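Local coordinates for molybdopterin converting factor, subunit 1 (Pyrococcus furiosus, PDB 1VJK), which probably serves as the small, ubiquitin-like, sulphur-carrying subunit of molybdopterin synthase in molybdenum cofactor biosynthesis, at residues Val14-Arg19 against Glu29-Pro34; Gln22-Asp27 against Glu51-Glu56; Glu60-Asp65 against Gly74-Trp79; Ile70-Arg75 against Asp87-Phe92. All blocks are in the same frame, centred on the assembly; numbering follows the deposited sequence.

Contacts 1 and 4 belong to the same mixed sheet and meet where strands 10-16 and 88-92 lie side by side: Lys15 exchanges backbone hydrogen bonds with Val89 and Val91, and Val14 packs on Val91. Both combine strand pairing with side chains turned to helix 39-49, but contact 1 is the more buried, and its Glu29 carboxylate takes a tyrosine hydroxyl, whereas the Asp87 carboxylate of contact 4 takes a side-chain amide. Contact 2, partly buried, is apolar and water-bridged, and joins contact 1 through the Arg19-Glu56 salt bridge and the packing of Tyr16 on Ala24. Contact 3 lies at the surface, with aromatic faces instead of strand pairing; it shares Gly74 and Arg75 with contact 4.

Contact 1. Residues Val14-Arg19 against Glu29-Pro34; sequences VKYFAR and EEIELP
Val14 and Glu29 form an antiparallel hydrogen-bonded pair, the evidence being two reciprocal bonds: Val14 N reaches Glu29 O at 2.8 Å, and Glu29 N reaches Val14 O at 2.9 Å. Both donors lie in the plane of the carbonyl they meet. From this pair the Glu29 side chain runs back over the sheet toward Tyr16. Its CB leaves on the same face as the Val14 side chain, and beyond CG the chain is extended (chi2 -177°), which carries its end to the tyrosine hydroxyl. Glu29 CG passes 4.1 Å from Tyr16 OH and Glu29 CD 3.8 Å from the same oxygen, and Glu29 OE2 then closes on Tyr16 OH at 2.7 Å. The tyrosine is the donor, and OE2 takes the bond on its anti lone pair, pointing away from OE1, while the carboxylate plane is turned 58° from the ring, which it meets at the edge. This is the first strand pair of a beta-grasp fold, as in ubiquitin, with strand 28-33 on the outer side of strand 10-16 and helix 39-49 packed across the face that bears Tyr16 and Ile31. From beyond the two strands, His50 NE2 makes a second hydrogen bond to OE2 and Arg49 NH1 a salt bridge to OE1, so both oxygens are held, which would probably favour the ionised form. Within the contact, the two Val14 branches go to different partners: Val14 CG1, anti to the backbone N, sits 3.6 Å above the plane of the Tyr16 ring toward its rim, and Val14 CG2 crosses obliquely to Ile31 CD1 at 3.8 Å.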
loop_
_atom_site.group_PDB
_atom_site.type_symbol
_atom_site.label_atom_id
_atom_site.label_comp_id
_atom_site.label_asym_id
_atom_site.label_seq_id
_atom_site.Cartn_x
_atom_site.Cartn_y
_atom_site.Cartn_z
ATOM N N VAL A 14 -4.747 -0.125 -5.750
ATOM C CA VAL A 14 -4.638 0.167 -4.330
ATOM C C VAL A 14 -5.991 0.533 -3.771
ATOM O O VAL A 14 -6.653 1.412 -4.327
ATOM C CB VAL A 14 -3.619 1.300 -4.044
ATOM C CG1 VAL A 14 -3.520 1.592 -2.550
ATOM C CG2 VAL A 14 -2.246 0.946 -4.633
ATOM N N LYS A 15 -6.415 -0.153 -2.702
ATOM C CA LYS A 15 -7.692 0.141 -2.046
ATOM C C LYS A 15 -7.388 0.690 -0.671
ATOM O O LYS A 15 -6.740 0.019 0.152
ATOM C CB LYS A 15 -8.585 -1.109 -1.953
ATOM C CG LYS A 15 -8.992 -1.731 -3.296
ATOM C CD LYS A 15 -9.881 -2.948 -3.074
ATOM C CE LYS A 15 -10.496 -3.441 -4.375
ATOM N N TYR A 16 -7.842 1.906 -0.415
ATOM C CA TYR A 16 -7.676 2.540 0.894
ATOM C C TYR A 16 -8.892 2.311 1.744
ATOM O O TYR A 16 -10.028 2.284 1.239
ATOM C CB TYR A 16 -7.480 4.053 0.695
ATOM C CG TYR A 16 -6.270 4.394 -0.133
ATOM C CD1 TYR A 16 -4.991 4.384 0.432
ATOM C CD2 TYR A 16 -6.398 4.745 -1.461
ATOM C CE1 TYR A 16 -3.863 4.687 -0.311
ATOM C CE2 TYR A 16 -5.271 5.079 -2.233
ATOM C CZ TYR A 16 -4.002 5.039 -1.632
ATOM O OH TYR A 16 -2.878 5.343 -2.398
ATOM N N PHE A 17 -8.651 2.188 3.055
ATOM C CA PHE A 17 -9.718 1.942 4.004
ATOM C C PHE A 17 -9.754 2.961 5.110
ATOM O O PHE A 17 -8.724 3.496 5.514
ATOM C CB PHE A 17 -9.548 0.542 4.623
ATOM C CG PHE A 17 -9.764 -0.572 3.650
ATOM C CD1 PHE A 17 -11.017 -1.179 3.548
ATOM C CD2 PHE A 17 -8.718 -1.022 2.835
ATOM C CE1 PHE A 17 -11.232 -2.224 2.647
ATOM C CE2 PHE A 17 -8.917 -2.050 1.920
ATOM C CZ PHE A 17 -10.179 -2.660 1.831
ATOM N N ALA A 18 -10.958 3.194 5.630
ATOM C CA ALA A 18 -11.156 4.017 6.819
ATOM C C ALA A 18 -10.486 5.389 6.640
ATOM O O ALA A 18 -10.690 6.028 5.600
ATOM C CB ALA A 18 -10.684 3.290 8.076
ATOM N N ARG A 19 -9.701 5.855 7.619
ATOM C CA ARG A 19 -9.221 7.248 7.513
ATOM C C ARG A 19 -8.260 7.447 6.364
ATOM O O ARG A 19 -8.060 8.572 5.913
ATOM C CB ARG A 19 -8.627 7.755 8.827
ATOM C CG ARG A 19 -7.287 7.196 9.199
ATOM C CD ARG A 19 -6.880 7.698 10.564
ATOM N NE ARG A 19 -5.630 7.110 11.005
ATOM C CZ ARG A 19 -4.420 7.634 10.761
ATOM N NH1 ARG A 19 -4.286 8.782 10.086
ATOM N NH2 ARG A 19 -3.333 6.972 11.212
ATOM N N GLU A 29 -7.077 3.568 -6.184
ATOM C CA GLU A 29 -6.299 4.148 -7.259
ATOM C C GLU A 29 -5.408 3.113 -7.885
ATOM O O GLU A 29 -4.922 2.207 -7.197
ATOM C CB GLU A 29 -5.539 5.461 -6.871
ATOM C CG GLU A 29 -4.142 5.272 -6.337
ATOM C CD GLU A 29 -3.473 6.578 -5.898
ATOM O OE1 GLU A 29 -3.201 7.511 -6.741
ATOM O OE2 GLU A 29 -3.161 6.602 -4.717
ATOM N N GLU A 30 -5.213 3.220 -9.183
ATOM C CA GLU A 30 -4.290 2.380 -9.906
ATOM C C GLU A 30 -2.929 3.003 -9.896
ATOM O O GLU A 30 -2.777 4.191 -10.255
ATOM C CB GLU A 30 -4.757 2.175 -11.343
ATOM C CG GLU A 30 -6.135 1.560 -11.458
ATOM C CD GLU A 30 -6.553 1.323 -12.901
ATOM O OE1 GLU A 30 -6.668 2.311 -13.701
ATOM O OE2 GLU A 30 -6.781 0.141 -13.253
ATOM N N ILE A 31 -1.916 2.229 -9.545
ATOM C CA ILE A 31 -0.564 2.731 -9.500
ATOM C C ILE A 31 0.331 1.893 -10.398
ATOM O O ILE A 31 0.508 0.676 -10.187
ATOM C CB ILE A 31 -0.027 2.764 -8.048
ATOM C CG1 ILE A 31 -0.913 3.684 -7.188
ATOM C CG2 ILE A 31 1.415 3.316 -8.057
ATOM C CD1 ILE A 31 -0.387 4.023 -5.817
ATOM N N GLU A 32 0.876 2.530 -11.421
ATOM C CA GLU A 32 1.826 1.901 -12.328
ATOM C C GLU A 32 3.226 1.999 -11.724
ATOM O O GLU A 32 3.667 3.079 -11.323
ATOM C CB GLU A 32 1.773 2.575 -13.692
ATOM C CG GLU A 32 0.434 2.386 -14.429
ATOM C CD GLU A 32 0.377 3.025 -15.821
ATOM O OE1 GLU A 32 1.422 3.418 -16.378
ATOM O OE2 GLU A 32 -0.735 3.105 -16.417
ATOM N N LEU A 33 3.904 0.857 -11.648
ATOM C CA LEU A 33 5.207 0.747 -11.031
ATOM C C LEU A 33 6.177 0.134 -12.023
ATOM O O LEU A 33 5.757 -0.604 -12.903
ATOM C CB LEU A 33 5.123 -0.137 -9.771
ATOM C CG LEU A 33 4.262 0.423 -8.650
ATOM C CD1 LEU A 33 4.033 -0.667 -7.596
ATOM C CD2 LEU A 33 4.980 1.645 -8.063
ATOM N N PRO A 34 7.475 0.433 -11.910
ATOM C CA PRO A 34 8.461 -0.171 -12.803
ATOM C C PRO A 34 8.594 -1.670 -12.584
ATOM O O PRO A 34 8.307 -2.190 -11.500
ATOM C CB PRO A 34 9.776 0.546 -12.442
ATOM C CG PRO A 34 9.414 1.663 -11.595
ATOM C CD PRO A 34 8.088 1.385 -10.960
#

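Contact 2. Residues Gln22-Asp27 against Glu51-Glu56; sequences QLAGVD and EKFKEE
Leu23 and Phe53 both turn CG anti to their own carbonyl carbon (chi1 -66° and -78°), while Glu56 bends at chi2 (-75°) so that its tip comes back toward the leucine. They meet where the last turn of helix 19-24 lies against the 3-10 segment 51-53. Leu23 does most of the touching, and each part of it has its own neighbour. Leu23 CB lies 3.7 Å from Phe53 CE2, and CD1 stands over one face of that ring. Leu23 CD1 also meets Glu56 tip to tip, 3.6 Å from Glu56 OE2, whereas Leu23 CD2 crosses Lys52 obliquely and lies 4.0 Å from Lys52 CD. Ala24 adds its CB at 4.0 Å from Phe53 CE2, and its CA lies in the ring plane at the edge. An alanine in place of Leu23 would keep the CB contact but would probably lose the packing of CD1 on the ring face and Glu56, and of CD2 on Lys52. Ile46 of helix 39-49 and Phe58 also pack on Phe53. Polar linkage is indirect: a water donates to Leu23 O at 3.3 Å and accepts from Lys52 N at 3.0 Å. Since no direct hydrogen bond joins the segments and Glu56 OE1 forms a salt bridge with Arg19 NH2, the contact itself rests on apolar packing with one bridging water at its margin.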
loop_
_atom_site.group_PDB
_atom_site.type_symbol
_atom_site.label_atom_id
_atom_site.label_comp_id
_atom_site.label_asym_id
_atom_site.label_seq_id
_atom_site.Cartn_x
_atom_site.Cartn_y
_atom_site.Cartn_z
ATOM N N GLN A 22 -9.450 9.353 3.392
ATOM C CA GLN A 22 -9.307 10.794 3.431
ATOM C C GLN A 22 -7.917 11.246 3.163
ATOM O O GLN A 22 -7.739 12.256 2.500
ATOM C CB GLN A 22 -9.771 11.405 4.753
ATOM C CG GLN A 22 -11.268 11.549 4.893
ATOM C CD GLN A 22 -11.974 10.230 4.842
ATOM O OE1 GLN A 22 -11.813 9.391 5.746
ATOM N NE2 GLN A 22 -12.751 10.011 3.780
ATOM N N LEU A 23 -6.915 10.523 3.673
ATOM C CA LEU A 23 -5.533 10.918 3.394
ATOM C C LEU A 23 -5.190 10.800 1.913
ATOM O O LEU A 23 -4.464 11.635 1.376
ATOM C CB LEU A 23 -4.554 10.059 4.198
ATOM C CG LEU A 23 -4.543 10.178 5.716
ATOM C CD1 LEU A 23 -3.203 9.596 6.226
ATOM C CD2 LEU A 23 -4.780 11.602 6.239
ATOM N N ALA A 24 -5.674 9.738 1.258
ATOM C CA ALA A 24 -5.411 9.563 -0.165
ATOM C C ALA A 24 -6.297 10.448 -1.033
ATOM O O ALA A 24 -5.961 10.720 -2.194
ATOM C CB ALA A 24 -5.574 8.081 -0.596
ATOM N N GLY A 25 -7.444 10.858 -0.494
ATOM C CA GLY A 25 -8.422 11.620 -1.276
ATOM C C GLY A 25 -9.286 10.805 -2.228
ATOM O O GLY A 25 -10.110 11.380 -2.959
ATOM N N VAL A 26 -9.069 9.495 -2.285
ATOM C CA VAL A 26 -9.815 8.538 -3.120
ATOM C C VAL A 26 -9.969 7.236 -2.367
ATOM O O VAL A 26 -9.167 6.910 -1.464
ATOM C CB VAL A 26 -9.101 8.166 -4.446
ATOM C CG1 VAL A 26 -9.314 9.194 -5.434
ATOM C CG2 VAL A 26 -7.588 7.898 -4.238
ATOM N N ASP A 27 -10.947 6.439 -2.765
ATOM C CA ASP A 27 -11.168 5.154 -2.140
ATOM C C ASP A 27 -10.231 4.110 -2.725
ATOM O O ASP A 27 -9.858 3.146 -2.059
ATOM C CB ASP A 27 -12.624 4.716 -2.311
ATOM C CG ASP A 27 -13.597 5.511 -1.456
ATOM O OD1 ASP A 27 -13.189 6.346 -0.611
ATOM O OD2 ASP A 27 -14.824 5.362 -1.601
ATOM N N GLU A 51 1.309 13.143 0.389
ATOM C CA GLU A 51 2.311 13.487 1.399
ATOM C C GLU A 51 1.860 13.249 2.833
ATOM O O GLU A 51 2.705 13.068 3.706
ATOM C CB GLU A 51 2.794 14.923 1.225
ATOM C CG GLU A 51 1.733 15.984 1.430
ATOM C CD GLU A 51 2.236 17.372 1.100
ATOM O OE1 GLU A 51 3.450 17.514 0.854
ATOM O OE2 GLU A 51 1.409 18.314 1.091
ATOM N N LYS A 52 0.552 13.224 3.076
ATOM C CA LYS A 52 0.065 12.972 4.452
ATOM C C LYS A 52 0.430 11.568 4.935
ATOM O O LYS A 52 0.440 11.313 6.149
ATOM C CB LYS A 52 -1.435 13.223 4.574
ATOM C CG LYS A 52 -1.809 14.681 4.359
ATOM C CD LYS A 52 -3.265 14.943 4.692
ATOM C CE LYS A 52 -4.131 15.036 3.428
ATOM N NZ LYS A 52 -5.392 15.847 3.642
ATOM N N PHE A 53 0.768 10.652 4.014
ATOM C CA PHE A 53 1.212 9.318 4.417
ATOM C C PHE A 53 2.668 9.264 4.878
ATOM O O PHE A 53 3.105 8.250 5.439
ATOM C CB PHE A 53 1.049 8.302 3.269
ATOM C CG PHE A 53 -0.353 7.817 3.061
ATOM C CD1 PHE A 53 -0.815 6.695 3.745
ATOM C CD2 PHE A 53 -1.190 8.441 2.175
ATOM C CE1 PHE A 53 -2.118 6.231 3.540
ATOM C CE2 PHE A 53 -2.482 7.989 1.959
ATOM C CZ PHE A 53 -2.947 6.870 2.648
ATOM N N LYS A 54 3.436 10.321 4.632
ATOM C CA LYS A 54 4.855 10.297 5.014
ATOM C C LYS A 54 5.015 10.104 6.521
ATOM O O LYS A 54 5.968 9.445 6.961
ATOM C CB LYS A 54 5.568 11.578 4.561
ATOM C CG LYS A 54 5.743 11.664 3.055
ATOM C CD LYS A 54 6.583 12.861 2.642
ATOM C CE LYS A 54 7.349 12.534 1.352
ATOM N N GLU A 55 4.065 10.652 7.282
ATOM C CA GLU A 55 4.086 10.688 8.751
ATOM C C GLU A 55 3.434 9.429 9.363
ATOM O O GLU A 55 3.436 9.248 10.598
ATOM C CB GLU A 55 3.353 11.954 9.234
ATOM C CG GLU A 55 3.981 13.311 8.852
ATOM C CD GLU A 55 4.180 13.556 7.341
ATOM O OE1 GLU A 55 3.220 13.350 6.511
ATOM O OE2 GLU A 55 5.316 13.981 6.977
ATOM N N GLU A 56 2.889 8.564 8.512
ATOM C CA GLU A 56 2.214 7.352 8.956
ATOM C C GLU A 56 3.187 6.185 8.929
ATOM O O GLU A 56 3.885 5.959 7.938
ATOM C CB GLU A 56 1.005 7.044 8.060
ATOM C CG GLU A 56 0.003 8.184 7.980
ATOM C CD GLU A 56 -0.847 8.315 9.231
ATOM O OE1 GLU A 56 -0.823 7.394 10.061
ATOM O OE2 GLU A 56 -1.522 9.366 9.401
HETATM O O HOH W 1 -1.743 13.472 1.163
#

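Contact 3. Residues Glu60-Asp65 against Gly74-Trp79; sequences EGYDED and GRYVSW
Neither segment is a regular strand here, yet Gly61 CA comes within 4.8 Å of Tyr76 CA, with Gly61 at positive phi. Backbone pairing is correspondingly poor: the bond from Gly61 N to Val77 O is weak, at 3.4 Å, and a water strengthens the link by accepting from Gly61 N at 3.0 Å and donating to Val77 O at 2.7 Å. Side chains on both flanks do the rest. Glu60, with CG anti to its backbone N and an extended chain, lies along the indole of Trp79. Glu60 CB is over the face of the Trp79 five-membered ring, 3.8 Å from the centroid, a CH-pi contact, and the carboxylate continues the stack with its plane only 13° from that of the indole. Glu60 OE2 then receives Trp79 N at 2.8 Å in a nearly straight bond (173°), the N-H arriving from above the carboxylate plane. A hydrogen bond from NE1 to Gly59 O would further fix the rotation of the indole, which also packs on helix 39-49. On the other flank, Tyr62 CB sits over the centre of the Tyr76 ring, 4.0 Å from its centroid. The two side chains run alongside each other and form an offset edge-to-face pair, planes at 68°, the edge of Tyr62 toward the face of Tyr76. Tyr62 OH bonds to Val95 O. Beyond it, Asp63 OD1 closes an Asx turn on Asp65 N. The contact thus joins the loops flanking strand 69-72 of the beta-grasp fold, close to the C-terminal tail that carries the sulphur in MoaD relatives.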
loop_
_atom_site.group_PDB
_atom_site.type_symbol
_atom_site.label_atom_id
_atom_site.label_comp_id
_atom_site.label_asym_id
_atom_site.label_seq_id
_atom_site.Cartn_x
_atom_site.Cartn_y
_atom_site.Cartn_z
ATOM N N GLU A 60 5.213 -4.081 8.562
ATOM C CA GLU A 60 5.555 -5.176 7.684
ATOM C C GLU A 60 4.738 -6.375 8.113
ATOM O O GLU A 60 4.843 -6.825 9.279
ATOM C CB GLU A 60 7.045 -5.466 7.747
ATOM C CG GLU A 60 7.474 -6.476 6.700
ATOM C CD GLU A 60 8.971 -6.511 6.430
ATOM O OE1 GLU A 60 9.779 -6.051 7.288
ATOM O OE2 GLU A 60 9.349 -7.050 5.373
ATOM N N GLY A 61 3.932 -6.899 7.197
ATOM C CA GLY A 61 2.953 -7.921 7.522
ATOM C C GLY A 61 1.946 -7.399 8.525
ATOM O O GLY A 61 1.626 -6.195 8.561
ATOM N N TYR A 62 1.451 -8.287 9.375
ATOM C CA TYR A 62 0.569 -7.870 10.435
ATOM C C TYR A 62 1.373 -7.181 11.544
ATOM O O TYR A 62 2.374 -7.727 12.037
ATOM C CB TYR A 62 -0.213 -9.056 11.004
ATOM C CG TYR A 62 -1.119 -8.641 12.133
ATOM C CD1 TYR A 62 -2.307 -7.949 11.877
ATOM C CD2 TYR A 62 -0.787 -8.915 13.473
ATOM C CE1 TYR A 62 -3.141 -7.531 12.909
ATOM C CE2 TYR A 62 -1.625 -8.498 14.515
ATOM C CZ TYR A 62 -2.805 -7.823 14.226
ATOM O OH TYR A 62 -3.634 -7.408 15.239
ATOM N N ASP A 63 0.932 -5.985 11.927
ATOM C CA ASP A 63 1.568 -5.223 12.987
ATOM C C ASP A 63 0.580 -4.259 13.612
ATOM O O ASP A 63 0.208 -3.265 13.011
ATOM C CB ASP A 63 2.802 -4.496 12.437
ATOM C CG ASP A 63 3.569 -3.734 13.498
ATOM O OD1 ASP A 63 3.136 -3.678 14.681
ATOM O OD2 ASP A 63 4.628 -3.144 13.214
ATOM N N GLU A 64 0.157 -4.550 14.843
ATOM C CA GLU A 64 -0.872 -3.734 15.500
ATOM C C GLU A 64 -0.340 -2.389 15.984
ATOM O O GLU A 64 -1.123 -1.470 16.259
ATOM C CB GLU A 64 -1.537 -4.501 16.654
ATOM N N ASP A 65 0.983 -2.255 16.064
ATOM C CA ASP A 65 1.588 -1.015 16.577
ATOM C C ASP A 65 1.811 0.044 15.489
ATOM O O ASP A 65 2.049 1.216 15.791
ATOM C CB ASP A 65 2.895 -1.317 17.302
ATOM C CG ASP A 65 2.702 -2.262 18.482
ATOM O OD1 ASP A 65 1.701 -2.097 19.225
ATOM O OD2 ASP A 65 3.493 -3.200 18.735
ATOM N N GLY A 74 -5.311 -10.071 -0.486
ATOM C CA GLY A 74 -5.867 -10.615 0.735
ATOM C C GLY A 74 -4.866 -11.258 1.661
ATOM O O GLY A 74 -5.293 -11.879 2.634
ATOM N N ARG A 75 -3.563 -11.119 1.394
ATOM C CA ARG A 75 -2.538 -11.795 2.201
ATOM C C ARG A 75 -1.520 -10.832 2.779
ATOM O O ARG A 75 -1.105 -9.888 2.098
ATOM C CB ARG A 75 -1.801 -12.840 1.357
ATOM C CG ARG A 75 -2.656 -13.948 0.788
ATOM C CD ARG A 75 -1.948 -14.755 -0.307
ATOM N NE ARG A 75 -0.821 -15.535 0.228
ATOM C CZ ARG A 75 0.476 -15.216 0.098
ATOM N NH1 ARG A 75 0.854 -14.128 -0.564
ATOM N NH2 ARG A 75 1.404 -15.999 0.633
ATOM N N TYR A 76 -1.112 -11.034 4.022
ATOM C CA TYR A 76 0.008 -10.293 4.571
ATOM C C TYR A 76 1.278 -10.825 3.924
ATOM O O TYR A 76 1.452 -12.061 3.743
ATOM C CB TYR A 76 0.088 -10.457 6.104
ATOM C CG TYR A 76 -1.062 -9.827 6.856
ATOM C CD1 TYR A 76 -1.236 -8.436 6.875
ATOM C CD2 TYR A 76 -1.978 -10.621 7.559
ATOM C CE1 TYR A 76 -2.294 -7.850 7.566
ATOM C CE2 TYR A 76 -3.045 -10.047 8.246
ATOM C CZ TYR A 76 -3.195 -8.663 8.253
ATOM O OH TYR A 76 -4.258 -8.093 8.937
ATOM N N VAL A 77 2.157 -9.897 3.562
ATOM C CA VAL A 77 3.402 -10.240 2.876
ATOM C C VAL A 77 4.552 -9.377 3.385
ATOM O O VAL A 77 4.351 -8.400 4.122
ATOM C CB VAL A 77 3.298 -10.052 1.342
ATOM C CG1 VAL A 77 2.272 -10.998 0.717
ATOM C CG2 VAL A 77 2.972 -8.605 1.021
ATOM N N SER A 78 5.769 -9.740 2.969
ATOM C CA SER A 78 6.940 -8.977 3.353
ATOM C C SER A 78 7.079 -7.704 2.501
ATOM O O SER A 78 6.458 -7.571 1.430
ATOM C CB SER A 78 8.181 -9.836 3.221
ATOM O OG SER A 78 8.654 -9.804 1.910
ATOM N N TRP A 79 7.909 -6.777 2.970
ATOM C CA TRP A 79 8.156 -5.569 2.178
ATOM C C TRP A 79 8.912 -5.854 0.897
ATOM O O TRP A 79 8.881 -5.063 -0.026
ATOM C CB TRP A 79 8.909 -4.510 2.972
ATOM C CG TRP A 79 8.046 -3.737 3.958
ATOM C CD1 TRP A 79 6.679 -3.742 4.030
ATOM C CD2 TRP A 79 8.496 -2.854 4.989
ATOM N NE1 TRP A 79 6.253 -2.909 5.041
ATOM C CE2 TRP A 79 7.347 -2.352 5.648
ATOM C CE3 TRP A 79 9.758 -2.431 5.428
ATOM C CZ2 TRP A 79 7.425 -1.454 6.722
ATOM C CZ3 TRP A 79 9.833 -1.532 6.506
ATOM C CH2 TRP A 79 8.671 -1.060 7.135
HETATM O O HOH W 2 3.952 -5.757 4.438
#

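Contact 4. Residues Ile70-Arg75 against Asp87-Phe92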
loop_
_atom_site.group_PDB
_atom_site.type_symbol
_atom_site.label_atom_id
_atom_site.label_comp_id
_atom_site.label_asym_id
_atom_site.label_seq_id
_atom_site.Cartn_x
_atom_site.Cartn_y
_atom_site.Cartn_z
ATOM N N ILE A 70 -0.739 -3.473 5.246
ATOM C CA ILE A 70 -1.135 -3.712 3.844
ATOM C C ILE A 70 -1.352 -5.185 3.603
ATOM O O ILE A 70 -0.876 -6.034 4.380
ATOM C CB ILE A 70 -0.121 -3.129 2.815
ATOM C CG1 ILE A 70 1.222 -3.885 2.840
ATOM C CG2 ILE A 70 0.027 -1.588 2.971
ATOM C CD1 ILE A 70 1.294 -5.118 1.863
ATOM N N ALA A 71 -2.116 -5.505 2.576
ATOM C CA ALA A 71 -2.291 -6.884 2.156
ATOM C C ALA A 71 -2.294 -6.913 0.658
ATOM O O ALA A 71 -2.807 -5.996 -0.012
ATOM C CB ALA A 71 -3.592 -7.486 2.712
ATOM N N VAL A 72 -1.695 -7.950 0.096
ATOM C CA VAL A 72 -1.673 -8.149 -1.345
ATOM C C VAL A 72 -2.555 -9.325 -1.704
ATOM O O VAL A 72 -2.282 -10.457 -1.255
ATOM C CB VAL A 72 -0.251 -8.398 -1.869
ATOM C CG1 VAL A 72 -0.288 -8.649 -3.396
ATOM C CG2 VAL A 72 0.665 -7.210 -1.530
ATOM N N ASN A 73 -3.598 -9.079 -2.494
ATOM C CA ASN A 73 -4.612 -10.093 -2.807
ATOM C C ASN A 73 -5.076 -10.835 -1.545
ATOM O O ASN A 73 -5.222 -12.072 -1.535
ATOM C CB ASN A 73 -4.074 -11.066 -3.861
ATOM C CG ASN A 73 -3.659 -10.359 -5.110
ATOM O OD1 ASN A 73 -4.336 -9.416 -5.537
ATOM N ND2 ASN A 73 -2.558 -10.773 -5.697
ATOM N N GLY A 74 -5.311 -10.071 -0.486
ATOM C CA GLY A 74 -5.867 -10.615 0.735
ATOM C C GLY A 74 -4.866 -11.258 1.661
ATOM O O GLY A 74 -5.293 -11.879 2.634
ATOM N N ARG A 75 -3.563 -11.119 1.394
ATOM C CA ARG A 75 -2.538 -11.795 2.201
ATOM C C ARG A 75 -1.520 -10.832 2.779
ATOM O O ARG A 75 -1.105 -9.888 2.098
ATOM C CB ARG A 75 -1.801 -12.840 1.357
ATOM C CG ARG A 75 -2.656 -13.948 0.788
ATOM C CD ARG A 75 -1.948 -14.755 -0.307
ATOM N NE ARG A 75 -0.821 -15.535 0.228
ATOM C CZ ARG A 75 0.476 -15.216 0.098
ATOM N NH1 ARG A 75 0.854 -14.128 -0.564
ATOM N NH2 ARG A 75 1.404 -15.999 0.633
ATOM N N ASP A 87 -2.195 -7.049 -9.276
ATOM C CA ASP A 87 -2.345 -7.284 -7.834
ATOM C C ASP A 87 -3.218 -6.210 -7.207
ATOM O O ASP A 87 -3.180 -5.034 -7.633
ATOM C CB ASP A 87 -0.985 -7.197 -7.122
ATOM C CG ASP A 87 -0.178 -8.467 -7.178
ATOM O OD1 ASP A 87 -0.714 -9.562 -7.521
ATOM O OD2 ASP A 87 1.038 -8.465 -6.860
ATOM N N VAL A 88 -3.964 -6.587 -6.181
ATOM C CA VAL A 88 -4.805 -5.662 -5.428
ATOM C C VAL A 88 -4.202 -5.481 -4.048
ATOM O O VAL A 88 -3.999 -6.449 -3.320
ATOM C CB VAL A 88 -6.251 -6.182 -5.295
ATOM C CG1 VAL A 88 -7.086 -5.191 -4.488
ATOM C CG2 VAL A 88 -6.882 -6.366 -6.689
ATOM N N VAL A 89 -3.882 -4.248 -3.680
ATOM C CA VAL A 89 -3.213 -3.979 -2.420
ATOM C C VAL A 89 -4.099 -3.153 -1.519
ATOM O O VAL A 89 -4.452 -2.019 -1.875
ATOM C CB VAL A 89 -1.850 -3.282 -2.654
ATOM C CG1 VAL A 89 -1.122 -3.088 -1.340
ATOM C CG2 VAL A 89 -0.980 -4.100 -3.592
ATOM N N GLY A 90 -4.474 -3.687 -0.358
ATOM C CA GLY A 90 -5.256 -2.941 0.606
ATOM C C GLY A 90 -4.325 -2.168 1.528
ATOM O O GLY A 90 -3.227 -2.635 1.872
ATOM N N VAL A 91 -4.785 -0.972 1.909
ATOM C CA VAL A 91 -4.070 -0.052 2.789
ATOM C C VAL A 91 -5.036 0.332 3.886
ATOM O O VAL A 91 -6.018 1.038 3.635
ATOM C CB VAL A 91 -3.592 1.196 2.001
ATOM C CG1 VAL A 91 -2.928 2.201 2.933
ATOM C CG2 VAL A 91 -2.598 0.781 0.910
ATOM N N PHE A 92 -4.794 -0.148 5.116
ATOM C CA PHE A 92 -5.824 -0.092 6.156
ATOM C C PHE A 92 -5.231 0.051 7.549
ATOM O O PHE A 92 -4.075 -0.329 7.782
ATOM C CB PHE A 92 -6.691 -1.391 6.117
ATOM C CG PHE A 92 -5.890 -2.665 5.977
ATOM C CD1 PHE A 92 -5.410 -3.351 7.104
ATOM C CD2 PHE A 92 -5.620 -3.180 4.704
ATOM C CE1 PHE A 92 -4.653 -4.538 6.932
ATOM C CE2 PHE A 92 -4.874 -4.316 4.534
ATOM C CZ PHE A 92 -4.388 -5.020 5.650
HETATM O O HOH W 3 -5.672 -7.200 -1.025
#
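Val88 O is the best-held polar atom, gripped by two hydrogen bonds and one weaker contact. Asn73 N approaches Val88 O almost along its C=O axis at 2.8 Å, a water donates to Val88 O at 2.9 Å, and Val72 CA brings a CA-H...O contact to Val88 O at 3.5 Å. The setting is the antiparallel pairing of strands 69-72 and 88-92 in the beta-grasp sheet: Ala71 N bonds to Gly90 O, and Gly90 N to Ala71 O at 2.9 Å. A CB on Gly90 would probably be crowded by Phe92. A type I' turn from Val72 to Arg75 ends strand 69-72, at one edge of the sheet, and there Gly74 N gives to the same water. Asn73 OD1 takes Val88 N at 2.9 Å from above the amide carbonyl plane, and Asn73 ND2 gives to Asp87 OD1 at 2.9 Å, amide and carboxylate planes 74° apart. Asp87 OD2 is bonded to Lys84 N, so the carboxylate links the turn at Asn73 to the loop that leads into strand 88-92. An alanine at Asp87 would lose both bonds and would probably leave the Asn73 amide less firmly oriented. On the face toward helix 39-49, Val72 CG2 and Val89 CG2 lie side by side, 4.1 Å apart. The other face bears Ala71, whose CB lies in plane at the Phe92 ring edge, 3.9 Å from Phe92 CE2.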